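Local structure of putative alpha/beta hydrolase (Desulfitobacterium hafniense, 4RPC) at residues A242-L245 and S246-E250. The protein is a putative alpha/beta hydrolase that probably cleaves a substrate not yet identified. Sequence-based numbering, arbitrary orientation.
Sequences AEVL and SKEPE
Ser246 closes the first turn of the short helix 243-247 by giving its N to Ala242 O at 3.0 Å, the bond expected of an N-cap residue that stands just ahead of the helix. The next bond in the series, Lys247 N to Glu243 O, is almost linear at the hydrogen (174°). Ser246 CB rests 3.5 Å from Ala242 O, while its hydroxyl, placed anti to the backbone N (chi1 -176°), hydrogen-bonds Val168 O outside the turn.

Val244 and Glu248 meet at a slant. With chi1 at -177°, Val244 CG1 sits beside its own carbonyl carbon and approaches Glu248 O at 3.6 Å. Glu248 lays OE1 over Val244, 4.0 Å from its CA, and gives OE2 to a salt bridge with Arg239.

Glu248 breaks the helical backbone, and Pro249 has no amide hydrogen for Leu245 O, four residues earlier. The i to i+4 series therefore cannot continue to it, and that carbonyl meets ring carbons instead: Pro249 CB lies 3.5 Å and CD 3.6 Å from Leu245 O, with CG close by.

Glu243 OE2 and Lys247 NZ, 4.6 Å apart, are bridged by a water 2.8 Å from each; Glu243 OE1 also accepts from Gly240 N, and the lysine forms a salt bridge with Glu167.

The kink at Glu248-Pro249 links helix 243-247, which begins just after His241 of a probable catalytic triad, to helix 249-259. Leu245 packs on Tyr93 and Val95 of the central strand 88-95 and, with Pro249, on Ile41 of helix 39-45, while Glu243 and Lys247 touch Val168 of helix 165-169.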
ATOM      1  N   ALA A 242      -5.446  -5.692  -5.359  1.00 24.41           N
ATOM      2  CA  ALA A 242      -6.154  -5.400  -4.102  1.00 24.46           C
ATOM      3  C   ALA A 242      -7.459  -6.186  -3.866  1.00 25.64           C
ATOM      4  O   ALA A 242      -8.217  -5.811  -2.986  1.00 25.87           O
ATOM      5  CB  ALA A 242      -6.423  -3.888  -4.024  1.00 24.50           C
ATOM      6  N   GLU A 243      -7.730  -7.259  -4.638  1.00 26.80           N
ATOM      7  CA  GLU A 243      -8.967  -8.063  -4.472  1.00 28.71           C
ATOM      8  C   GLU A 243      -9.010  -8.833  -3.105  1.00 28.64           C
ATOM      9  O   GLU A 243     -10.070  -8.884  -2.420  1.00 28.58           O
ATOM     10  CB  GLU A 243      -9.129  -9.053  -5.636  1.00 30.85           C
ATOM     11  CG  GLU A 243     -10.468  -9.755  -5.628  1.00 33.34           C
ATOM     12  CD  GLU A 243     -10.846 -10.423  -6.941  1.00 36.45           C
ATOM     13  OE1 GLU A 243     -10.001 -10.504  -7.892  1.00 36.34           O
ATOM     14  OE2 GLU A 243     -12.029 -10.919  -7.008  1.00 40.06           O
ATOM     15  N   VAL A 244      -7.874  -9.375  -2.698  1.00 27.47           N
ATOM     16  CA  VAL A 244      -7.793 -10.034  -1.403  1.00 28.86           C
ATOM     17  C   VAL A 244      -8.086  -9.040  -0.285  1.00 28.67           C
ATOM     18  O   VAL A 244      -8.770  -9.354   0.682  1.00 28.52           O
ATOM     19  CB  VAL A 244      -6.402 -10.656  -1.153  1.00 29.92           C
ATOM     20  CG1 VAL A 244      -6.406 -11.395   0.182  1.00 31.38           C
ATOM     21  CG2 VAL A 244      -6.043 -11.686  -2.229  1.00 30.98           C
ATOM     22  N   LEU A 245      -7.571  -7.817  -0.407  1.00 26.56           N
ATOM     23  CA  LEU A 245      -7.840  -6.799   0.614  1.00 25.64           C
ATOM     24  C   LEU A 245      -9.295  -6.406   0.625  1.00 26.07           C
ATOM     25  O   LEU A 245      -9.898  -6.191   1.684  1.00 26.78           O
ATOM     26  CB  LEU A 245      -6.961  -5.558   0.313  1.00 24.54           C
ATOM     27  CG  LEU A 245      -7.069  -4.419   1.282  1.00 24.67           C
ATOM     28  CD1 LEU A 245      -6.695  -4.890   2.685  1.00 24.17           C
ATOM     29  CD2 LEU A 245      -6.143  -3.272   0.811  1.00 23.34           C
ATOM     30  N   SER A 246      -9.870  -6.285  -0.555  1.00 26.35           N
ATOM     31  CA  SER A 246     -11.227  -5.786  -0.658  1.00 28.67           C
ATOM     32  C   SER A 246     -12.204  -6.799  -0.072  1.00 32.37           C
ATOM     33  O   SER A 246     -12.867  -6.506   0.920  1.00 33.25           O
ATOM     34  CB  SER A 246     -11.597  -5.481  -2.086  1.00 29.10           C
ATOM     35  OG  SER A 246     -12.870  -4.911  -2.162  1.00 29.83           O
ATOM     36  N   LYS A 247     -12.174  -8.015  -0.600  1.00 33.92           N
ATOM     37  CA  LYS A 247     -13.174  -9.023  -0.286  1.00 36.17           C
ATOM     38  C   LYS A 247     -12.781 -10.146   0.709  1.00 36.75           C
ATOM     39  O   LYS A 247     -13.698 -10.757   1.290  1.00 37.28           O
ATOM     40  CB  LYS A 247     -13.649  -9.599  -1.591  1.00 40.06           C
ATOM     41  CG  LYS A 247     -14.195  -8.509  -2.520  1.00 42.93           C
ATOM     42  CD  LYS A 247     -14.679  -9.052  -3.848  1.00 47.70           C
ATOM     43  CE  LYS A 247     -15.960  -9.867  -3.684  1.00 52.27           C
ATOM     44  NZ  LYS A 247     -15.962 -10.988  -4.660  1.00 55.93           N
ATOM     45  N   GLU A 248     -11.473 -10.392   0.927  1.00 34.30           N
ATOM     46  CA  GLU A 248     -10.966 -11.308   1.973  1.00 35.36           C
ATOM     47  C   GLU A 248      -9.830 -10.764   2.800  1.00 32.38           C
ATOM     48  O   GLU A 248      -8.797 -11.391   2.899  1.00 31.40           O
ATOM     49  CB  GLU A 248     -10.438 -12.566   1.337  1.00 36.84           C
ATOM     50  CG  GLU A 248     -11.435 -13.121   0.363  1.00 38.53           C
ATOM     51  CD  GLU A 248     -10.788 -13.912  -0.722  1.00 40.21           C
ATOM     52  OE1 GLU A 248      -9.675 -13.565  -1.206  1.00 39.04           O
ATOM     53  OE2 GLU A 248     -11.442 -14.880  -1.095  1.00 44.68           O
ATOM     54  N   PRO A 249     -10.021  -9.599   3.398  1.00 30.66           N
ATOM     55  CA  PRO A 249      -9.009  -9.033   4.245  1.00 29.99           C
ATOM     56  C   PRO A 249      -8.602  -9.981   5.411  1.00 31.60           C
ATOM     57  O   PRO A 249      -7.457  -9.965   5.879  1.00 31.47           O
ATOM     58  CB  PRO A 249      -9.675  -7.750   4.755  1.00 29.85           C
ATOM     59  CG  PRO A 249     -11.143  -8.028   4.683  1.00 31.41           C
ATOM     60  CD  PRO A 249     -11.320  -8.922   3.513  1.00 31.55           C
ATOM     61  N   GLU A 250      -9.517 -10.828   5.844  1.00 34.91           N
ATOM     62  CA  GLU A 250      -9.192 -11.829   6.837  1.00 36.84           C
ATOM     63  C   GLU A 250      -8.031 -12.745   6.426  1.00 36.19           C
ATOM     64  O   GLU A 250      -7.307 -13.191   7.305  1.00 35.59           O
ATOM     65  CB  GLU A 250     -10.430 -12.616   7.285  1.00 40.49           C
ATOM     66  CG  GLU A 250     -11.045 -13.550   6.246  1.00 43.23           C
ATOM     67  CD  GLU A 250     -11.935 -12.851   5.228  1.00 42.96           C
ATOM     68  OE1 GLU A 250     -12.123 -11.603   5.279  1.00 40.72           O
ATOM     69  OE2 GLU A 250     -12.442 -13.595   4.370  1.00 46.25           O
TER
HETATM   70  O   HOH W   1     -14.353 -10.336  -7.391  1.00 42.61           O
HETATM   71  O   HOH W   2     -13.357 -12.109  -4.819  1.00 49.07           O